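Local structure of replicase polyprotein 1a (Avian infectious bronchitis virus, 3LD1) at residues T291-R299 against V313-I321; Y328-A338 against A346-R355. The protein is the nsp2a fragment of a coronavirus non-structural protein 2, a product of the replicase polyprotein whose precise role is not firmly established. The protein carries 3 engineered substitutions. One frame throughout, in Å; residues are numbered along the deposited sequence.

Contact 1 of 2, residues T291-R299 against V313-I321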
ATOM      1  N   THR A 291       7.451  25.375   1.015  1.00 45.96           N
ATOM      2  CA  THR A 291       6.888  26.598   1.532  1.00 43.63           C
ATOM      3  C   THR A 291       6.442  27.434   0.361  1.00 42.94           C
ATOM      4  O   THR A 291       7.194  27.659  -0.578  1.00 41.98           O
ATOM      5  CB  THR A 291       7.907  27.311   2.458  1.00 43.21           C
ATOM      6  OG1 THR A 291       8.150  26.466   3.609  1.00 44.10           O
ATOM      7  CG2 THR A 291       7.348  28.669   2.991  1.00 42.15           C
ATOM      8  N   GLN A 292       5.190  27.843   0.395  1.00 42.64           N
ATOM      9  CA  GLN A 292       4.660  28.807  -0.561  1.00 42.31           C
ATOM     10  C   GLN A 292       5.332  30.161  -0.205  1.00 42.60           C
ATOM     11  O   GLN A 292       5.272  30.592   0.942  1.00 41.81           O
ATOM     12  CB  GLN A 292       3.143  28.868  -0.363  1.00 42.84           C
ATOM     13  CG  GLN A 292       2.405  29.865  -1.211  1.00 43.14           C
ATOM     14  CD  GLN A 292       2.423  29.446  -2.691  1.00 48.15           C
ATOM     15  OE1 GLN A 292       2.380  28.243  -3.010  1.00 46.05           O
ATOM     16  NE2 GLN A 292       2.563  30.434  -3.599  1.00 44.04           N
ATOM     17  N   VAL A 293       5.974  30.807  -1.186  1.00 42.85           N
ATOM     18  CA  VAL A 293       6.707  32.029  -0.974  1.00 42.37           C
ATOM     19  C   VAL A 293       6.294  33.146  -1.970  1.00 43.83           C
ATOM     20  O   VAL A 293       5.546  32.864  -2.937  1.00 44.17           O
ATOM     21  CB  VAL A 293       8.183  31.798  -1.172  1.00 42.82           C
ATOM     22  CG1 VAL A 293       8.790  30.896  -0.022  1.00 41.90           C
ATOM     23  CG2 VAL A 293       8.436  31.294  -2.629  1.00 39.25           C
ATOM     24  N   VAL A 294       6.797  34.384  -1.722  1.00 42.56           N
ATOM     25  CA  VAL A 294       6.738  35.488  -2.680  1.00 41.09           C
ATOM     26  C   VAL A 294       8.078  35.888  -3.248  1.00 41.63           C
ATOM     27  O   VAL A 294       9.002  36.147  -2.514  1.00 42.67           O
ATOM     28  CB  VAL A 294       6.226  36.784  -2.004  1.00 42.02           C
ATOM     29  CG1 VAL A 294       6.223  37.966  -3.002  1.00 38.13           C
ATOM     30  CG2 VAL A 294       4.838  36.553  -1.282  1.00 37.31           C
ATOM     31  N   VAL A 295       8.178  36.053  -4.555  1.00 41.50           N
ATOM     32  CA  VAL A 295       9.442  36.371  -5.109  1.00 40.50           C
ATOM     33  C   VAL A 295       9.319  37.779  -5.530  1.00 42.05           C
ATOM     34  O   VAL A 295       8.635  38.050  -6.507  1.00 43.54           O
ATOM     35  CB  VAL A 295       9.706  35.467  -6.381  1.00 40.79           C
ATOM     36  CG1 VAL A 295      11.159  35.540  -6.899  1.00 35.45           C
ATOM     37  CG2 VAL A 295       9.397  34.034  -6.083  1.00 39.08           C
ATOM     38  N   ARG A 296      10.005  38.698  -4.852  1.00 43.63           N
ATOM     39  CA  ARG A 296       9.861  40.172  -5.176  1.00 43.41           C
ATOM     40  C   ARG A 296      10.444  40.510  -6.495  1.00 42.59           C
ATOM     41  O   ARG A 296       9.911  41.401  -7.154  1.00 44.22           O
ATOM     42  CB  ARG A 296      10.508  41.107  -4.133  1.00 42.64           C
ATOM     43  CG  ARG A 296       9.845  41.027  -2.759  1.00 47.21           C
ATOM     44  CD  ARG A 296      10.859  40.787  -1.642  1.00 52.24           C
ATOM     45  NE  ARG A 296      10.242  40.930  -0.331  1.00 57.70           N
ATOM     46  CZ  ARG A 296      10.280  42.041   0.428  1.00 58.33           C
ATOM     47  NH1 ARG A 296      10.925  43.141   0.012  1.00 55.91           N
ATOM     48  NH2 ARG A 296       9.678  42.044   1.620  1.00 54.32           N
ATOM     49  N   GLY A 297      11.555  39.853  -6.869  1.00 41.01           N
ATOM     50  CA  GLY A 297      12.288  40.146  -8.126  1.00 39.89           C
ATOM     51  C   GLY A 297      13.600  39.365  -8.070  1.00 42.86           C
ATOM     52  O   GLY A 297      13.868  38.563  -7.124  1.00 40.36           O
ATOM     53  N   MET A 298      14.434  39.569  -9.094  1.00 44.97           N
ATOM     54  CA  MET A 298      15.755  38.884  -9.199  1.00 45.10           C
ATOM     55  C   MET A 298      16.760  39.767  -8.541  1.00 45.37           C
ATOM     56  O   MET A 298      16.715  40.963  -8.769  1.00 45.01           O
ATOM     57  CB  MET A 298      16.244  38.766 -10.654  1.00 44.61           C
ATOM     58  CG  MET A 298      17.411  37.773 -10.815  1.00 46.27           C
ATOM     59  SD  MET A 298      16.877  36.015 -10.671  1.00 51.52           S
ATOM     60  CE  MET A 298      16.097  35.893 -12.309  1.00 41.33           C
ATOM     61  N   ARG A 299      17.706  39.176  -7.802  1.00 45.38           N
ATOM     62  CA  ARG A 299      18.955  39.837  -7.415  1.00 44.41           C
ATOM     63  C   ARG A 299      20.162  38.961  -7.824  1.00 44.79           C
ATOM     64  O   ARG A 299      20.005  37.744  -7.962  1.00 44.33           O
ATOM     65  CB  ARG A 299      18.954  40.042  -5.906  1.00 44.36           C
ATOM     66  CG  ARG A 299      19.046  38.770  -5.088  1.00 45.31           C
ATOM     67  CD  ARG A 299      18.694  38.954  -3.647  1.00 42.48           C
ATOM     68  NE  ARG A 299      19.623  39.872  -3.050  1.00 50.47           N
ATOM     69  CZ  ARG A 299      19.331  40.750  -2.088  1.00 51.49           C
ATOM     70  NH1 ARG A 299      18.097  40.853  -1.586  1.00 47.08           N
ATOM     71  NH2 ARG A 299      20.301  41.528  -1.646  1.00 50.71           N
ATOM     72  N   VAL A 313      12.305  28.376   5.859  1.00 55.09           N
ATOM     73  CA  VAL A 313      12.227  29.170   4.704  1.00 53.25           C
ATOM     74  C   VAL A 313      11.347  30.420   4.957  1.00 53.65           C
ATOM     75  O   VAL A 313      10.208  30.289   5.348  1.00 55.01           O
ATOM     76  CB  VAL A 313      11.684  28.341   3.547  1.00 53.00           C
ATOM     77  CG1 VAL A 313      11.405  29.250   2.331  1.00 49.10           C
ATOM     78  CG2 VAL A 313      12.684  27.213   3.206  1.00 50.49           C
ATOM     79  N   GLU A 314      11.870  31.620   4.712  1.00 51.87           N
ATOM     80  CA  GLU A 314      11.095  32.816   4.838  1.00 50.86           C
ATOM     81  C   GLU A 314      10.136  32.885   3.666  1.00 50.50           C
ATOM     82  O   GLU A 314      10.497  32.526   2.529  1.00 50.20           O
ATOM     83  CB  GLU A 314      12.025  34.037   4.884  1.00 50.74           C
ATOM     84  CG  GLU A 314      12.873  34.123   6.169  1.00 53.43           C
ATOM     85  CD  GLU A 314      11.985  34.009   7.479  1.00 59.99           C
ATOM     86  OE1 GLU A 314      11.090  34.874   7.677  1.00 60.54           O
ATOM     87  OE2 GLU A 314      12.143  33.035   8.277  1.00 58.45           O
ATOM     88  N   SER A 315       8.927  33.372   3.945  1.00 49.36           N
ATOM     89  CA  SER A 315       7.833  33.414   2.965  1.00 48.60           C
ATOM     90  C   SER A 315       7.904  34.569   1.934  1.00 48.37           C
ATOM     91  O   SER A 315       7.100  34.589   0.965  1.00 48.36           O
ATOM     92  CB  SER A 315       6.485  33.421   3.681  1.00 48.77           C
ATOM     93  OG  SER A 315       6.266  34.684   4.285  1.00 48.44           O
ATOM     94  N   GLU A 316       8.862  35.501   2.112  1.00 46.48           N
ATOM     95  CA  GLU A 316       9.126  36.519   1.086  1.00 46.29           C
ATOM     96  C   GLU A 316      10.587  36.602   0.857  1.00 44.16           C
ATOM     97  O   GLU A 316      11.373  36.595   1.824  1.00 43.28           O
ATOM     98  CB  GLU A 316       8.681  37.925   1.521  1.00 48.39           C
ATOM     99  CG  GLU A 316       7.177  38.070   1.763  1.00 52.87           C
ATOM    100  CD  GLU A 316       6.718  39.493   1.632  1.00 60.28           C
ATOM    101  OE1 GLU A 316       7.458  40.368   1.110  1.00 64.49           O
ATOM    102  OE2 GLU A 316       5.579  39.737   2.032  1.00 63.26           O
ATOM    103  N   GLY A 317      10.961  36.684  -0.412  1.00 41.82           N
ATOM    104  CA  GLY A 317      12.374  36.781  -0.775  1.00 39.25           C
ATOM    105  C   GLY A 317      12.540  37.235  -2.220  1.00 38.90           C
ATOM    106  O   GLY A 317      11.732  38.060  -2.776  1.00 38.02           O
ATOM    107  N   TRP A 318      13.575  36.681  -2.855  1.00 38.53           N
ATOM    108  CA  TRP A 318      13.923  36.957  -4.275  1.00 39.14           C
ATOM    109  C   TRP A 318      14.295  35.624  -4.999  1.00 39.10           C
ATOM    110  O   TRP A 318      14.469  34.566  -4.370  1.00 39.23           O
ATOM    111  CB  TRP A 318      15.108  37.947  -4.339  1.00 38.98           C
ATOM    112  CG  TRP A 318      14.901  39.154  -3.477  1.00 41.61           C
ATOM    113  CD1 TRP A 318      14.428  40.407  -3.889  1.00 41.81           C
ATOM    114  CD2 TRP A 318      15.102  39.261  -2.040  1.00 41.53           C
ATOM    115  NE1 TRP A 318      14.336  41.245  -2.791  1.00 43.90           N
ATOM    116  CE2 TRP A 318      14.735  40.578  -1.658  1.00 43.47           C
ATOM    117  CE3 TRP A 318      15.554  38.385  -1.057  1.00 41.85           C
ATOM    118  CZ2 TRP A 318      14.814  41.034  -0.328  1.00 45.14           C
ATOM    119  CZ3 TRP A 318      15.608  38.840   0.294  1.00 45.19           C
ATOM    120  CH2 TRP A 318      15.242  40.162   0.635  1.00 41.70           C
ATOM    121  N   SER A 319      14.482  35.708  -6.308  1.00 38.19           N
ATOM    122  CA  SER A 319      15.115  34.678  -7.064  1.00 37.83           C
ATOM    123  C   SER A 319      16.496  35.151  -7.321  1.00 37.53           C
ATOM    124  O   SER A 319      16.726  36.351  -7.301  1.00 38.37           O
ATOM    125  CB  SER A 319      14.374  34.436  -8.376  1.00 36.53           C
ATOM    126  OG  SER A 319      14.189  35.620  -9.087  1.00 41.74           O
ATOM    127  N   ALA A 320      17.426  34.215  -7.489  1.00 37.52           N
ATOM    128  CA  ALA A 320      18.811  34.478  -7.834  1.00 36.99           C
ATOM    129  C   ALA A 320      19.272  33.282  -8.650  1.00 37.98           C
ATOM    130  O   ALA A 320      18.866  32.143  -8.389  1.00 37.46           O
ATOM    131  CB  ALA A 320      19.671  34.615  -6.534  1.00 37.34           C
ATOM    132  N   ILE A 321      20.059  33.515  -9.683  1.00 37.94           N
ATOM    133  CA  ILE A 321      20.547  32.370 -10.415  1.00 39.04           C
ATOM    134  C   ILE A 321      21.863  31.879  -9.843  1.00 38.92           C
ATOM    135  O   ILE A 321      22.858  32.509 -10.044  1.00 39.37           O
ATOM    136  CB  ILE A 321      20.719  32.689 -11.890  1.00 38.98           C
ATOM    137  CG1 ILE A 321      19.320  32.861 -12.495  1.00 40.43           C
ATOM    138  CG2 ILE A 321      21.517  31.567 -12.536  1.00 36.90           C
ATOM    139  CD1 ILE A 321      19.328  33.630 -13.734  1.00 38.47           C
TER
HETATM  140  O   HOH W   1      20.838  36.408 -10.304  1.00 36.69           O
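The indole of Trp318 lies between two arginines. Over the centre of one face comes NH1 of Arg299, in a cation-pi contact with Arg299 CZ 4.5 Å from the centroid of the six-membered ring. The guanidinium stands nearly upright on the indole, their planes 84° apart, and presents its edge. Across the opposite face lies CD of Arg296, displaced toward the rim, a CH-pi contact with the five-membered ring. Gly297 O lies at the edge of the indole, near its plane, 3.8 Å from Trp318 CD1. These groups mark a beta bulge between two parallel strands, 294-298 and 316-321, of a curled mixed sheet. Before the bulge, Gly317 is gripped at both backbone ends, its N donating to Val294 O and its O accepting from Arg296 N. The register then slips by one residue, and the bonding resumes with Ser319, which donates to Gly297 O and accepts from Arg299 N. With CG lodged between its backbone N and carbonyl carbon (chi1 68°), Arg299 folds over the indole, and a salt bridge from its NH2 to Asp301 holds the far end. Arg296 runs on past Trp318 to a salt bridge with Glu316, NH2 to OE1 2.8 Å; its hydrogen bonds, from NH2 and NE to that one oxygen, are weak, the guanidinium and carboxylate planes lying 51° apart. Elsewhere Val295 CG1 packs against the backbone and CB of Ser319, and the side chains of Val293 and Val313 cross at about a right angle, CG1 to CG1 3.9 Å. Met298 SD lies 3.1 Å from Ser319 OG. Beyond it, one water bridges the strands, donating to Arg299 O at 2.8 Å and accepting from Ile321 N at 3.1 Å.

Contact 2 of 2, residues Y328-A338 against A346-R355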
ATOM      1  N   TYR A 328      15.545  30.293  -5.077  1.00 39.79           N
ATOM      2  CA  TYR A 328      14.901  31.226  -4.193  1.00 38.92           C
ATOM      3  C   TYR A 328      15.943  31.564  -3.178  1.00 40.37           C
ATOM      4  O   TYR A 328      16.711  30.696  -2.707  1.00 40.07           O
ATOM      5  CB  TYR A 328      13.809  30.527  -3.446  1.00 37.86           C
ATOM      6  CG  TYR A 328      13.061  31.390  -2.450  1.00 39.26           C
ATOM      7  CD1 TYR A 328      12.165  32.381  -2.893  1.00 33.84           C
ATOM      8  CD2 TYR A 328      13.231  31.200  -1.046  1.00 36.21           C
ATOM      9  CE1 TYR A 328      11.482  33.161  -1.978  1.00 40.89           C
ATOM     10  CE2 TYR A 328      12.541  31.972  -0.127  1.00 34.67           C
ATOM     11  CZ  TYR A 328      11.663  32.954  -0.591  1.00 39.18           C
ATOM     12  OH  TYR A 328      10.933  33.724   0.295  1.00 38.22           O
ATOM     13  N   VAL A 329      15.911  32.824  -2.776  1.00 41.82           N
ATOM     14  CA  VAL A 329      16.939  33.382  -1.965  1.00 43.68           C
ATOM     15  C   VAL A 329      16.174  34.267  -0.945  1.00 45.82           C
ATOM     16  O   VAL A 329      15.239  35.005  -1.293  1.00 45.60           O
ATOM     17  CB  VAL A 329      17.931  34.060  -2.963  1.00 43.91           C
ATOM     18  CG1 VAL A 329      17.714  35.551  -3.180  1.00 41.77           C
ATOM     19  CG2 VAL A 329      19.262  33.720  -2.694  1.00 45.03           C
ATOM     20  N   PHE A 330      16.533  34.151   0.328  1.00 47.48           N
ATOM     21  CA  PHE A 330      15.921  34.947   1.349  1.00 48.52           C
ATOM     22  C   PHE A 330      16.936  35.399   2.390  1.00 51.02           C
ATOM     23  O   PHE A 330      17.958  34.781   2.535  1.00 52.33           O
ATOM     24  CB  PHE A 330      14.772  34.179   2.004  1.00 47.95           C
ATOM     25  CG  PHE A 330      15.166  32.924   2.731  1.00 43.50           C
ATOM     26  CD1 PHE A 330      15.280  31.726   2.057  1.00 44.61           C
ATOM     27  CD2 PHE A 330      15.310  32.927   4.114  1.00 43.71           C
ATOM     28  CE1 PHE A 330      15.562  30.536   2.743  1.00 44.32           C
ATOM     29  CE2 PHE A 330      15.592  31.744   4.844  1.00 41.74           C
ATOM     30  CZ  PHE A 330      15.732  30.556   4.149  1.00 45.03           C
ATOM     31  N   LYS A 331      16.603  36.477   3.114  1.00 53.86           N
ATOM     32  CA  LYS A 331      17.385  37.083   4.206  1.00 54.29           C
ATOM     33  C   LYS A 331      16.783  36.734   5.599  1.00 55.57           C
ATOM     34  O   LYS A 331      15.579  36.726   5.794  1.00 54.88           O
ATOM     35  CB  LYS A 331      17.389  38.603   3.999  1.00 54.85           C
ATOM     36  CG  LYS A 331      18.577  39.377   4.596  1.00 54.20           C
ATOM     37  CD  LYS A 331      18.399  40.925   4.554  1.00 54.11           C
ATOM     38  CE  LYS A 331      19.612  41.635   5.304  1.00 56.05           C
ATOM     39  NZ  LYS A 331      19.451  43.104   5.531  1.00 54.48           N
ATOM     40  N   SER A 332      17.638  36.433   6.563  1.00 57.81           N
ATOM     41  CA  SER A 332      17.215  35.944   7.866  1.00 60.08           C
ATOM     42  C   SER A 332      18.109  36.567   8.941  1.00 61.43           C
ATOM     43  O   SER A 332      19.225  36.063   9.206  1.00 61.58           O
ATOM     44  CB  SER A 332      17.330  34.428   7.905  1.00 59.89           C
ATOM     45  OG  SER A 332      16.321  33.909   8.723  1.00 60.16           O
ATOM     46  N   GLY A 333      17.631  37.677   9.523  1.00 62.05           N
ATOM     47  CA  GLY A 333      18.503  38.541  10.268  1.00 62.99           C
ATOM     48  C   GLY A 333      19.483  39.193   9.298  1.00 65.14           C
ATOM     49  O   GLY A 333      19.081  39.824   8.266  1.00 64.67           O
ATOM     50  N   ASP A 334      20.787  39.055   9.592  1.00 66.23           N
ATOM     51  CA  ASP A 334      21.769  39.776   8.741  1.00 66.64           C
ATOM     52  C   ASP A 334      22.239  38.882   7.627  1.00 65.27           C
ATOM     53  O   ASP A 334      22.954  39.367   6.737  1.00 66.49           O
ATOM     54  CB  ASP A 334      22.993  40.325   9.499  1.00 67.56           C
ATOM     55  CG  ASP A 334      22.725  40.581  11.009  1.00 73.17           C
ATOM     56  OD1 ASP A 334      23.591  40.117  11.811  1.00 79.35           O
ATOM     57  OD2 ASP A 334      21.688  41.216  11.397  1.00 74.91           O
ATOM     58  N   ARG A 335      21.818  37.610   7.680  1.00 62.60           N
ATOM     59  CA  ARG A 335      22.302  36.523   6.824  1.00 60.44           C
ATOM     60  C   ARG A 335      21.378  36.176   5.649  1.00 58.34           C
ATOM     61  O   ARG A 335      20.167  36.344   5.715  1.00 56.92           O
ATOM     62  CB  ARG A 335      22.416  35.251   7.646  1.00 60.45           C
ATOM     63  CG  ARG A 335      23.060  35.443   8.977  1.00 61.90           C
ATOM     64  CD  ARG A 335      24.502  35.241   8.832  1.00 61.39           C
ATOM     65  NE  ARG A 335      24.659  33.926   8.245  1.00 63.24           N
ATOM     66  CZ  ARG A 335      24.607  32.776   8.909  1.00 61.96           C
ATOM     67  NH1 ARG A 335      24.443  32.754  10.235  1.00 64.63           N
ATOM     68  NH2 ARG A 335      24.743  31.645   8.238  1.00 60.73           N
ATOM     69  N   PHE A 336      21.968  35.590   4.609  1.00 56.05           N
ATOM     70  CA  PHE A 336      21.217  35.166   3.454  1.00 52.46           C
ATOM     71  C   PHE A 336      21.194  33.696   3.253  1.00 51.09           C
ATOM     72  O   PHE A 336      22.116  32.966   3.616  1.00 50.18           O
ATOM     73  CB  PHE A 336      21.776  35.787   2.212  1.00 52.33           C
ATOM     74  CG  PHE A 336      21.424  37.221   2.043  1.00 53.01           C
ATOM     75  CD1 PHE A 336      22.319  38.228   2.451  1.00 54.81           C
ATOM     76  CD2 PHE A 336      20.204  37.585   1.488  1.00 55.50           C
ATOM     77  CE1 PHE A 336      22.004  39.612   2.296  1.00 56.89           C
ATOM     78  CE2 PHE A 336      19.842  38.982   1.334  1.00 60.29           C
ATOM     79  CZ  PHE A 336      20.751  40.001   1.730  1.00 56.40           C
ATOM     80  N   TYR A 337      20.127  33.267   2.601  1.00 49.55           N
ATOM     81  CA  TYR A 337      20.010  31.880   2.243  1.00 49.12           C
ATOM     82  C   TYR A 337      19.413  31.586   0.856  1.00 47.99           C
ATOM     83  O   TYR A 337      18.748  32.427   0.244  1.00 46.80           O
ATOM     84  CB  TYR A 337      19.234  31.177   3.304  1.00 48.85           C
ATOM     85  CG  TYR A 337      19.789  31.399   4.650  1.00 48.87           C
ATOM     86  CD1 TYR A 337      19.361  32.489   5.422  1.00 50.61           C
ATOM     87  CD2 TYR A 337      20.712  30.498   5.209  1.00 47.31           C
ATOM     88  CE1 TYR A 337      19.824  32.677   6.715  1.00 48.28           C
ATOM     89  CE2 TYR A 337      21.177  30.685   6.490  1.00 48.16           C
ATOM     90  CZ  TYR A 337      20.712  31.777   7.233  1.00 49.10           C
ATOM     91  OH  TYR A 337      21.158  32.005   8.511  1.00 54.24           O
ATOM     92  N   ALA A 338      19.692  30.381   0.370  1.00 46.32           N
ATOM     93  CA  ALA A 338      19.129  29.973  -0.902  1.00 45.46           C
ATOM     94  C   ALA A 338      18.384  28.653  -0.760  1.00 44.39           C
ATOM     95  O   ALA A 338      18.726  27.797   0.121  1.00 43.87           O
ATOM     96  CB  ALA A 338      20.212  29.836  -1.944  1.00 45.36           C
ATOM     97  N   ALA A 346       8.920  26.950  -2.537  1.00 38.06           N
ATOM     98  CA  ALA A 346      10.308  26.801  -2.151  1.00 38.96           C
ATOM     99  C   ALA A 346      10.412  25.511  -1.397  1.00 39.86           C
ATOM    100  O   ALA A 346       9.551  25.177  -0.533  1.00 40.75           O
ATOM    101  CB  ALA A 346      10.766  27.944  -1.288  1.00 36.68           C
ATOM    102  N   LEU A 347      11.430  24.753  -1.725  1.00 39.75           N
ATOM    103  CA  LEU A 347      11.643  23.487  -1.031  1.00 40.30           C
ATOM    104  C   LEU A 347      12.543  23.685   0.169  1.00 40.88           C
ATOM    105  O   LEU A 347      13.220  24.692   0.255  1.00 40.22           O
ATOM    106  CB  LEU A 347      12.365  22.595  -1.977  1.00 40.73           C
ATOM    107  CG  LEU A 347      11.631  21.636  -2.895  1.00 41.13           C
ATOM    108  CD1 LEU A 347      10.186  22.025  -3.416  1.00 41.55           C
ATOM    109  CD2 LEU A 347      12.552  21.397  -3.992  1.00 36.71           C
ATOM    110  N   HIS A 348      12.597  22.739   1.096  1.00 41.71           N
ATOM    111  CA  HIS A 348      13.369  23.075   2.288  1.00 42.94           C
ATOM    112  C   HIS A 348      14.887  22.685   2.248  1.00 44.18           C
ATOM    113  O   HIS A 348      15.507  22.540   3.315  1.00 45.23           O
ATOM    114  CB  HIS A 348      12.701  22.527   3.542  1.00 43.13           C
ATOM    115  CG  HIS A 348      11.269  22.912   3.688  1.00 42.76           C
ATOM    116  ND1 HIS A 348      10.344  22.085   4.282  1.00 45.61           N
ATOM    117  CD2 HIS A 348      10.603  24.034   3.348  1.00 41.70           C
ATOM    118  CE1 HIS A 348       9.165  22.684   4.308  1.00 42.77           C
ATOM    119  NE2 HIS A 348       9.292  23.857   3.718  1.00 43.79           N
ATOM    120  N   ASP A 349      15.505  22.534   1.070  1.00 42.87           N
ATOM    121  CA  ASP A 349      16.923  22.244   1.094  1.00 43.66           C
ATOM    122  C   ASP A 349      17.826  23.456   1.255  1.00 44.22           C
ATOM    123  O   ASP A 349      18.605  23.798   0.352  1.00 44.99           O
ATOM    124  CB  ASP A 349      17.311  21.394  -0.074  1.00 43.63           C
ATOM    125  CG  ASP A 349      16.461  20.167  -0.149  1.00 46.25           C
ATOM    126  OD1 ASP A 349      15.290  20.334  -0.493  1.00 48.88           O
ATOM    127  OD2 ASP A 349      16.925  19.052   0.178  1.00 49.98           O
ATOM    128  N   VAL A 350      17.740  24.082   2.429  1.00 43.42           N
ATOM    129  CA  VAL A 350      18.290  25.389   2.598  1.00 43.41           C
ATOM    130  C   VAL A 350      19.822  25.376   2.609  1.00 44.09           C
ATOM    131  O   VAL A 350      20.413  24.648   3.372  1.00 43.61           O
ATOM    132  CB  VAL A 350      17.727  26.079   3.859  1.00 43.48           C
ATOM    133  CG1 VAL A 350      18.280  27.519   3.941  1.00 43.28           C
ATOM    134  CG2 VAL A 350      16.224  26.154   3.813  1.00 42.01           C
ATOM    135  N   HIS A 351      20.448  26.181   1.740  1.00 45.13           N
ATOM    136  CA  HIS A 351      21.897  26.408   1.788  1.00 45.63           C
ATOM    137  C   HIS A 351      22.286  27.852   2.209  1.00 46.75           C
ATOM    138  O   HIS A 351      21.567  28.807   1.923  1.00 46.93           O
ATOM    139  CB  HIS A 351      22.520  26.030   0.445  1.00 45.48           C
ATOM    140  CG  HIS A 351      22.455  24.554   0.123  1.00 45.66           C
ATOM    141  ND1 HIS A 351      21.267  23.870  -0.004  1.00 46.93           N
ATOM    142  CD2 HIS A 351      23.437  23.639  -0.116  1.00 45.48           C
ATOM    143  CE1 HIS A 351      21.519  22.595  -0.289  1.00 46.56           C
ATOM    144  NE2 HIS A 351      22.829  22.419  -0.333  1.00 41.24           N
ATOM    145  N   CYS A 352      23.434  28.023   2.866  1.00 47.92           N
ATOM    146  CA  CYS A 352      23.897  29.347   3.225  1.00 48.77           C
ATOM    147  C   CYS A 352      24.413  30.083   2.032  1.00 49.92           C
ATOM    148  O   CYS A 352      24.990  29.467   1.106  1.00 48.84           O
ATOM    149  CB  CYS A 352      25.042  29.260   4.194  1.00 48.91           C
ATOM    150  SG  CYS A 352      24.661  28.350   5.663  1.00 53.32           S
ATOM    151  N   CYS A 353      24.244  31.411   2.109  1.00 51.04           N
ATOM    152  CA  CYS A 353      24.839  32.377   1.164  1.00 53.06           C
ATOM    153  C   CYS A 353      25.728  33.505   1.807  1.00 55.57           C
ATOM    154  O   CYS A 353      25.568  33.869   2.986  1.00 55.38           O
ATOM    155  CB  CYS A 353      23.694  33.046   0.355  1.00 53.43           C
ATOM    156  SG  CYS A 353      22.836  31.924  -0.865  1.00 47.16           S
ATOM    157  N   GLU A 354      26.628  34.081   1.008  1.00 58.38           N
ATOM    158  CA  GLU A 354      27.422  35.260   1.413  1.00 60.59           C
ATOM    159  C   GLU A 354      27.101  36.308   0.431  1.00 61.84           C
ATOM    160  O   GLU A 354      26.995  36.007  -0.771  1.00 61.56           O
ATOM    161  CB  GLU A 354      28.866  35.009   1.115  1.00 60.61           C
ATOM    162  CG  GLU A 354      29.816  35.155   2.214  1.00 63.77           C
ATOM    163  CD  GLU A 354      30.978  34.255   1.899  1.00 66.79           C
ATOM    164  OE1 GLU A 354      31.315  33.370   2.720  1.00 69.22           O
ATOM    165  OE2 GLU A 354      31.488  34.380   0.762  1.00 67.62           O
ATOM    166  N   ARG A 355      27.025  37.547   0.892  1.00 64.13           N
ATOM    167  CA  ARG A 355      27.003  38.657  -0.049  1.00 66.59           C
ATOM    168  C   ARG A 355      28.399  38.762  -0.695  1.00 67.73           C
ATOM    169  O   ARG A 355      29.414  38.537  -0.020  1.00 67.67           O
ATOM    170  CB  ARG A 355      26.584  39.942   0.649  1.00 66.61           C
ATOM    171  CG  ARG A 355      25.802  40.899  -0.263  1.00 69.61           C
ATOM    172  CD  ARG A 355      25.463  42.161   0.513  1.00 75.05           C
ATOM    173  NE  ARG A 355      25.208  41.790   1.911  1.00 79.37           N
ATOM    174  CZ  ARG A 355      24.345  42.401   2.719  1.00 80.01           C
ATOM    175  NH1 ARG A 355      23.645  43.449   2.278  1.00 79.37           N
ATOM    176  NH2 ARG A 355      24.197  41.954   3.971  1.00 79.74           N
TER
HETATM  177  O   HOH W   2      24.614  32.202   5.364  1.00 55.67           O
HETATM  178  O   HOH W   3      24.370  35.751   4.260  1.00 48.19           O
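Ala338 and His351 form a hydrogen-bonded pair of the antiparallel beta hairpin made by strands 335-342 and 345-355, each backbone N donating to the other's O. Further along, Cys353 N donates to Phe336 O at 3.0 Å. Cys353 turns its thiol onto the methyl of Ala338, SG to CB 3.5 Å, because SG lies anti to the carbonyl carbon and beside the backbone N (chi1 -70°). Its CB meets Phe336 CB at 3.8 Å. The Phe336 ring meets the face of the Arg355 guanidinium edge-on, with CE1 3.6 Å from NH2 and the two planes 89° apart, while Lys331 CG lies over one face of the ring. Val350 CG1 touches two aromatic residues, Tyr337 CB at 3.8 Å and Phe330 CZ at 4.0 Å. Farther out, Tyr337 OH sits over the centre of the Arg335 guanidinium, and a water accepts from Arg335 NH2 and donates to Cys353 O, tying the strands together. The His351 side chain leads away from this interface toward an inverse gamma turn centred on Asp349, whose OD2 is bonded to Arg262 N; there His351 ND1 donates to Asp349 O at 2.7 Å, from above the carbonyl plane.

How the contacts relate
Both contacts belong to one curled sheet and lie about 10 Å apart between centres. Contact 1 joins parallel strands and is only partly buried, with charged side chains on its surface and a water joining the strands at one end; contact 2 is mostly buried, and sulfur, aromatic and aliphatic groups dominate its interior. Their elements neighbour each other twice: strand 291-298 pairs with 345-355, and 316-322 with 325-332. The pairings, completed by 325-332 with 335-342 and 335-342 with 345-355, run back to their start, so that the sheet closes in a barrel-like way. At the seams, Thr291 and Ala346 are joined by a backbone hydrogen bond, and Tyr328 OH is hydrogen-bonded to Glu314 O (2.6 Å).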